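Local coordinates for protein probable benzoylformate decarboxylase (PDB 7ORX) that belongs to the thiamine diphosphate-dependent enzyme family and binds thiamine diphosphate between subunits of a four-chain assembly, at residues L32-G37 / L69-A74; P139-Q144 / V157-P162. One frame throughout, in Å; residues are numbered along the deposited sequence.

The two contacts illustrate one rule of alpha/beta proteins, that helices close over the side chains of a parallel sheet, and both do so on the same six-stranded sheet. Each is buried, and their centres lie about 12 Å apart, with strand 95-101 running between strands 68-73 and 157-162. Helix 7-17 touches both. Their chemistry differs with place. Contact 1, of residues 32-37 with 69-74, sets an asparagine amide among apolar side chains and runs on to His73 and thiamine diphosphate. Contact 2, of residues 139-144 with 157-162, is apolar packing between a helix and one face of the sheet, while the polar side of its helix turns to neighbouring subunits.

Contact 1 of 2, residues L32-G37 / L69-A74. With TPP (thiamine diphosphate), chain K.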
loop_
_atom_site.group_PDB
_atom_site.type_symbol
_atom_site.label_atom_id
_atom_site.label_comp_id
_atom_site.label_asym_id
_atom_site.label_seq_id
_atom_site.Cartn_x
_atom_site.Cartn_y
_atom_site.Cartn_z
ATOM N N LEU C 32 -23.546 -10.422 -11.398
ATOM C CA LEU C 32 -24.835 -10.664 -12.076
ATOM C C LEU C 32 -25.697 -9.409 -11.939
ATOM O O LEU C 32 -26.248 -8.977 -12.947
ATOM C CB LEU C 32 -25.502 -11.931 -11.527
ATOM C CG LEU C 32 -24.693 -13.216 -11.614
ATOM C CD1 LEU C 32 -25.489 -14.371 -11.018
ATOM C CD2 LEU C 32 -24.300 -13.540 -13.049
ATOM N N PRO C 33 -25.827 -8.747 -10.748
ATOM C CA PRO C 33 -26.649 -7.526 -10.624
ATOM C C PRO C 33 -26.221 -6.351 -11.523
ATOM O O PRO C 33 -27.056 -5.564 -11.883
ATOM C CB PRO C 33 -26.533 -7.136 -9.147
ATOM C CG PRO C 33 -26.150 -8.418 -8.444
ATOM C CD PRO C 33 -25.271 -9.142 -9.443
ATOM N N PHE C 34 -24.940 -6.258 -11.881
ATOM C CA PHE C 34 -24.464 -5.273 -12.880
ATOM C C PHE C 34 -24.934 -5.695 -14.271
ATOM O O PHE C 34 -25.490 -4.890 -15.026
ATOM C CB PHE C 34 -22.942 -5.126 -12.872
ATOM C CG PHE C 34 -22.477 -4.197 -13.963
ATOM C CD1 PHE C 34 -22.899 -2.871 -13.987
ATOM C CD2 PHE C 34 -21.682 -4.656 -15.004
ATOM C CE1 PHE C 34 -22.487 -2.019 -15.005
ATOM C CE2 PHE C 34 -21.274 -3.798 -16.021
ATOM C CZ PHE C 34 -21.669 -2.480 -16.019
ATOM N N LEU C 35 -24.691 -6.948 -14.615
ATOM C CA LEU C 35 -24.878 -7.458 -16.001
ATOM C C LEU C 35 -26.369 -7.518 -16.323
ATOM O O LEU C 35 -26.699 -7.413 -17.522
ATOM C CB LEU C 35 -24.229 -8.838 -16.151
ATOM C CG LEU C 35 -22.697 -8.858 -16.111
ATOM C CD1 LEU C 35 -22.151 -10.275 -16.311
ATOM C CD2 LEU C 35 -22.117 -7.885 -17.129
ATOM N N SER C 36 -27.234 -7.670 -15.314
ATOM C CA SER C 36 -28.692 -7.867 -15.523
ATOM C C SER C 36 -29.310 -6.614 -16.165
ATOM O O SER C 36 -30.245 -6.763 -16.961
ATOM C CB SER C 36 -29.398 -8.265 -14.244
ATOM O OG SER C 36 -29.289 -7.262 -13.242
ATOM N N GLY C 37 -28.788 -5.434 -15.832
ATOM C CA GLY C 37 -29.312 -4.135 -16.282
ATOM C C GLY C 37 -28.671 -3.688 -17.576
ATOM O O GLY C 37 -28.948 -2.569 -18.026
ATOM N N LEU C 69 -14.091 -1.294 -21.513
ATOM C CA LEU C 69 -14.625 -1.716 -20.198
ATOM C C LEU C 69 -14.342 -3.197 -19.984
ATOM O O LEU C 69 -14.625 -3.993 -20.856
ATOM C CB LEU C 69 -16.133 -1.430 -20.157
ATOM C CG LEU C 69 -16.827 -1.687 -18.821
ATOM C CD1 LEU C 69 -16.225 -0.855 -17.690
ATOM C CD2 LEU C 69 -18.311 -1.371 -18.949
ATOM N N VAL C 70 -13.865 -3.550 -18.814
ATOM C CA VAL C 70 -13.655 -4.965 -18.407
ATOM C C VAL C 70 -14.494 -5.196 -17.151
ATOM O O VAL C 70 -14.579 -4.262 -16.379
ATOM C CB VAL C 70 -12.165 -5.182 -18.136
ATOM C CG1 VAL C 70 -11.898 -6.565 -17.604
ATOM C CG2 VAL C 70 -11.339 -4.860 -19.371
ATOM N N ASN C 71 -15.063 -6.380 -16.940
ATOM C CA ASN C 71 -15.841 -6.683 -15.721
ATOM C C ASN C 71 -15.394 -8.043 -15.182
ATOM O O ASN C 71 -15.624 -9.082 -15.828
ATOM C CB ASN C 71 -17.332 -6.620 -16.013
ATOM C CG ASN C 71 -18.189 -6.881 -14.793
ATOM O OD1 ASN C 71 -17.921 -6.372 -13.705
ATOM N ND2 ASN C 71 -19.228 -7.681 -14.965
ATOM N N LEU C 72 -14.791 -8.073 -14.006
ATOM C CA LEU C 72 -14.160 -9.284 -13.450
ATOM C C LEU C 72 -14.827 -9.632 -12.127
ATOM O O LEU C 72 -15.580 -8.807 -11.589
ATOM C CB LEU C 72 -12.683 -8.978 -13.218
ATOM C CG LEU C 72 -11.896 -8.621 -14.467
ATOM C CD1 LEU C 72 -10.484 -8.158 -14.102
ATOM C CD2 LEU C 72 -11.839 -9.807 -15.416
ATOM N N HIS C 73 -14.480 -10.800 -11.599
ATOM C CA HIS C 73 -15.118 -11.397 -10.408
ATOM C C HIS C 73 -14.223 -11.264 -9.176
ATOM O O HIS C 73 -13.319 -12.078 -9.030
ATOM C CB HIS C 73 -15.497 -12.861 -10.647
ATOM C CG HIS C 73 -16.022 -13.470 -9.395
ATOM N ND1 HIS C 73 -17.188 -12.988 -8.755
ATOM C CD2 HIS C 73 -15.501 -14.415 -8.590
ATOM C CE1 HIS C 73 -17.382 -13.658 -7.643
ATOM N NE2 HIS C 73 -16.362 -14.546 -7.523
ATOM N N ALA C 74 -14.548 -10.330 -8.268
ATOM C CA ALA C 74 -14.038 -10.291 -6.872
ATOM C C ALA C 74 -12.502 -10.272 -6.882
ATOM O O ALA C 74 -11.916 -9.721 -7.850
ATOM C CB ALA C 74 -14.612 -11.474 -6.112
HETATM N "N1'" TPP K . -13.674 -16.668 -11.973
HETATM C "C2'" TPP K . -12.959 -17.110 -10.931
HETATM C CM2 TPP K . -11.470 -17.052 -11.029
HETATM N "N3'" TPP K . -13.471 -17.594 -9.798
HETATM C "C4'" TPP K . -14.808 -17.647 -9.698
HETATM N "N4'" TPP K . -15.309 -18.123 -8.544
HETATM C "C5'" TPP K . -15.648 -17.221 -10.750
HETATM C "C6'" TPP K . -15.012 -16.726 -11.872
HETATM C "C7'" TPP K . -17.154 -17.284 -10.650
HETATM N N3 TPP K . -17.668 -18.663 -10.635
HETATM C C2 TPP K . -17.913 -19.321 -9.503
HETATM S S1 TPP K . -19.047 -20.564 -9.763
HETATM C C5 TPP K . -18.711 -20.491 -11.470
HETATM C C4 TPP K . -17.974 -19.400 -11.786
HETATM C CM4 TPP K . -17.523 -18.995 -13.157
HETATM C C6 TPP K . -19.201 -21.570 -12.401
HETATM C C7 TPP K . -18.156 -22.639 -12.691
HETATM O O7 TPP K . -18.716 -23.618 -13.614
HETATM P PA TPP K . -18.447 -25.198 -13.416
HETATM O O1A TPP K . -17.068 -25.413 -12.890
HETATM O O2A TPP K . -18.920 -25.757 -14.713
HETATM O O3A TPP K . -19.407 -25.663 -12.226
HETATM P PB TPP K . -20.964 -26.021 -12.223
HETATM O O1B TPP K . -21.129 -27.300 -11.420
HETATM O O2B TPP K . -21.619 -24.845 -11.562
HETATM O O3B TPP K . -21.352 -26.176 -13.672
#
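Asn71 meets Phe34 and Leu35 where the short helix 32-35 packs on strand 68-73 of the parallel sheet in the alpha/beta fold of the thiamine diphosphate-binding domain. The amide does the touching. With CG anti to the backbone N (chi1 -178°), Asn71 stretches toward the helix, and its ND2 lies 3.6 Å from Leu35 CD2, the nearer of the two leucine methyls. The Leu35 and Asn71 side chains arrive from opposite directions. Phe34 and the asparagine slide past each other in opposite directions, and ND2 lies at the ring's edge, near its plane and 3.9 Å from CD2; ring and amide planes are 67° apart. No hydrogen bond joins the two segments, and the buried amide turns elsewhere, its OD1 making a weak hydrogen bond with Thr98 OG1. Tyr12 stacks on the Phe34 ring. Two residues on, His73 meets thiamine diphosphate, which is hydrogen-bonded to Ser433 and Thr380 of a second subunit. His73 CD2 lies 3.5 Å from TPP C4', and a hydrogen bond between ND1 and Glu31 OE2 would restrain the ring's rotation. The imidazole is sandwiched: TPP C7' stands over one face, toward the rim, and Ala74 CB sits 3.7 Å above the centre of the other.

Contact 2 of 2, residues P139-Q144 / V157-P162; sequences PRTINQ and VYVSVP
Arg140 NH1 is gripped twice, by Gln144 OE1 one helical turn further along and by the backbone O of Arg310 of a third subunit. The bond to Gln144 is 2.8 Å from NH1 to OE1 and nearly straight, 165° at the hydrogen. OE1 lies at the edge of the guanidinium and in its plane, whereas the donor stands well above the plane of the glutamine carbonyl. A salt bridge from NE to Asp137 holds the guanidinium from within the chain, so this side of helix 138-149 is tied to its own start and to the assembly. The contact with the strand is made by carbon atoms. Val159 points toward the helix with CG1 anti to its backbone N (chi1 177°), and this methyl makes the nearest approaches: it lies 3.8 Å from Thr141 CG2 and 4.3 Å from Ile142 CG1. Thr141 presents its methyl to the strand, while OG1, on the other branch, is hydrogen-bonded to the backbone O of Asp137 at the preceding turn. The arrangement belongs to a beta-alpha-beta unit of strand 128-130, helix 138-149 and strand 157-162; Thr141 also rests on Trp128 of strand 128-130, while Ile142 packs on Thr11 of helix 7-17.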
loop_
_atom_site.group_PDB
_atom_site.type_symbol
_atom_site.label_atom_id
_atom_site.label_comp_id
_atom_site.label_asym_id
_atom_site.label_seq_id
_atom_site.Cartn_x
_atom_site.Cartn_y
_atom_site.Cartn_z
ATOM N N PRO C 139 -21.614 6.113 -9.765
ATOM C CA PRO C 139 -21.527 6.770 -11.071
ATOM C C PRO C 139 -20.359 7.755 -11.206
ATOM O O PRO C 139 -19.660 7.701 -12.155
ATOM C CB PRO C 139 -22.886 7.471 -11.192
ATOM C CG PRO C 139 -23.802 6.601 -10.366
ATOM C CD PRO C 139 -22.940 6.242 -9.169
ATOM N N ARG C 140 -20.123 8.621 -10.241
ATOM C CA ARG C 140 -19.047 9.656 -10.397
ATOM C C ARG C 140 -17.687 8.957 -10.328
ATOM O O ARG C 140 -16.792 9.326 -11.086
ATOM C CB ARG C 140 -19.208 10.782 -9.365
ATOM C CG ARG C 140 -18.237 11.948 -9.538
ATOM C CD ARG C 140 -17.906 12.643 -8.205
ATOM N NE ARG C 140 -17.361 11.624 -7.335
ATOM C CZ ARG C 140 -16.088 11.175 -7.404
ATOM N NH1 ARG C 140 -15.201 11.770 -8.193
ATOM N NH2 ARG C 140 -15.695 10.170 -6.635
ATOM N N THR C 141 -17.532 7.972 -9.451
ATOM C CA THR C 141 -16.290 7.171 -9.366
ATOM C C THR C 141 -15.985 6.596 -10.765
ATOM O O THR C 141 -14.841 6.642 -11.194
ATOM C CB THR C 141 -16.394 6.094 -8.290
ATOM O OG1 THR C 141 -16.431 6.708 -7.006
ATOM C CG2 THR C 141 -15.219 5.134 -8.324
ATOM N N ILE C 142 -16.980 6.074 -11.474
ATOM C CA ILE C 142 -16.789 5.502 -12.828
ATOM C C ILE C 142 -16.526 6.635 -13.810
ATOM O O ILE C 142 -15.631 6.479 -14.624
ATOM C CB ILE C 142 -17.952 4.591 -13.233
ATOM C CG1 ILE C 142 -18.081 3.463 -12.208
ATOM C CG2 ILE C 142 -17.751 4.029 -14.634
ATOM C CD1 ILE C 142 -19.078 2.428 -12.603
ATOM N N ASN C 143 -17.208 7.747 -13.724
ATOM C CA ASN C 143 -16.858 8.923 -14.566
ATOM C C ASN C 143 -15.389 9.272 -14.361
ATOM O O ASN C 143 -14.672 9.423 -15.369
ATOM C CB ASN C 143 -17.667 10.196 -14.283
ATOM C CG ASN C 143 -17.468 11.194 -15.399
ATOM O OD1 ASN C 143 -17.608 10.838 -16.555
ATOM N ND2 ASN C 143 -17.101 12.417 -15.094
ATOM N N GLN C 144 -14.947 9.401 -13.114
ATOM C CA GLN C 144 -13.548 9.786 -12.789
ATOM C C GLN C 144 -12.585 8.716 -13.352
ATOM O O GLN C 144 -11.555 9.076 -13.972
ATOM C CB GLN C 144 -13.398 9.923 -11.277
ATOM C CG GLN C 144 -11.969 10.055 -10.825
ATOM C CD GLN C 144 -11.843 10.494 -9.378
ATOM O OE1 GLN C 144 -12.753 10.445 -8.529
ATOM N NE2 GLN C 144 -10.667 10.966 -9.057
ATOM N N VAL C 157 -7.216 1.599 -14.922
ATOM C CA VAL C 157 -7.873 2.088 -13.666
ATOM C C VAL C 157 -8.756 0.949 -13.144
ATOM O O VAL C 157 -9.202 0.134 -13.963
ATOM C CB VAL C 157 -8.686 3.355 -13.975
ATOM C CG1 VAL C 157 -7.811 4.378 -14.643
ATOM C CG2 VAL C 157 -9.831 3.061 -14.909
ATOM N N TYR C 158 -9.007 0.878 -11.849
ATOM C CA TYR C 158 -9.772 -0.226 -11.247
ATOM C C TYR C 158 -10.814 0.353 -10.302
ATOM O O TYR C 158 -10.489 1.221 -9.558
ATOM C CB TYR C 158 -8.832 -1.127 -10.468
ATOM C CG TYR C 158 -9.440 -2.335 -9.799
ATOM C CD1 TYR C 158 -9.726 -3.496 -10.495
ATOM C CD2 TYR C 158 -9.601 -2.360 -8.435
ATOM C CE1 TYR C 158 -10.225 -4.623 -9.859
ATOM C CE2 TYR C 158 -10.086 -3.477 -7.778
ATOM C CZ TYR C 158 -10.381 -4.625 -8.488
ATOM O OH TYR C 158 -10.865 -5.713 -7.816
ATOM N N VAL C 159 -12.029 -0.165 -10.358
ATOM C CA VAL C 159 -13.169 0.275 -9.527
ATOM C C VAL C 159 -13.823 -0.999 -9.002
ATOM O O VAL C 159 -14.266 -1.787 -9.839
ATOM C CB VAL C 159 -14.154 1.104 -10.359
ATOM C CG1 VAL C 159 -15.336 1.480 -9.508
ATOM C CG2 VAL C 159 -13.502 2.331 -10.954
ATOM N N SER C 160 -13.893 -1.188 -7.684
ATOM C CA SER C 160 -14.556 -2.367 -7.059
ATOM C C SER C 160 -15.921 -1.910 -6.586
ATOM O O SER C 160 -15.922 -0.997 -5.833
ATOM C CB SER C 160 -13.697 -2.938 -5.928
ATOM O OG SER C 160 -14.427 -3.750 -5.022
ATOM N N VAL C 161 -17.024 -2.501 -7.042
ATOM C CA VAL C 161 -18.404 -2.051 -6.679
ATOM C C VAL C 161 -19.143 -3.206 -5.996
ATOM O O VAL C 161 -19.308 -4.284 -6.591
ATOM C CB VAL C 161 -19.177 -1.545 -7.908
ATOM C CG1 VAL C 161 -20.550 -1.077 -7.487
ATOM C CG2 VAL C 161 -18.393 -0.503 -8.683
ATOM N N PRO C 162 -19.573 -3.025 -4.720
ATOM C CA PRO C 162 -20.415 -3.992 -4.029
ATOM C C PRO C 162 -21.719 -4.182 -4.804
ATOM O O PRO C 162 -22.281 -3.205 -5.307
ATOM C CB PRO C 162 -20.672 -3.365 -2.655
ATOM C CG PRO C 162 -19.533 -2.406 -2.440
ATOM C CD PRO C 162 -19.160 -1.939 -3.825
#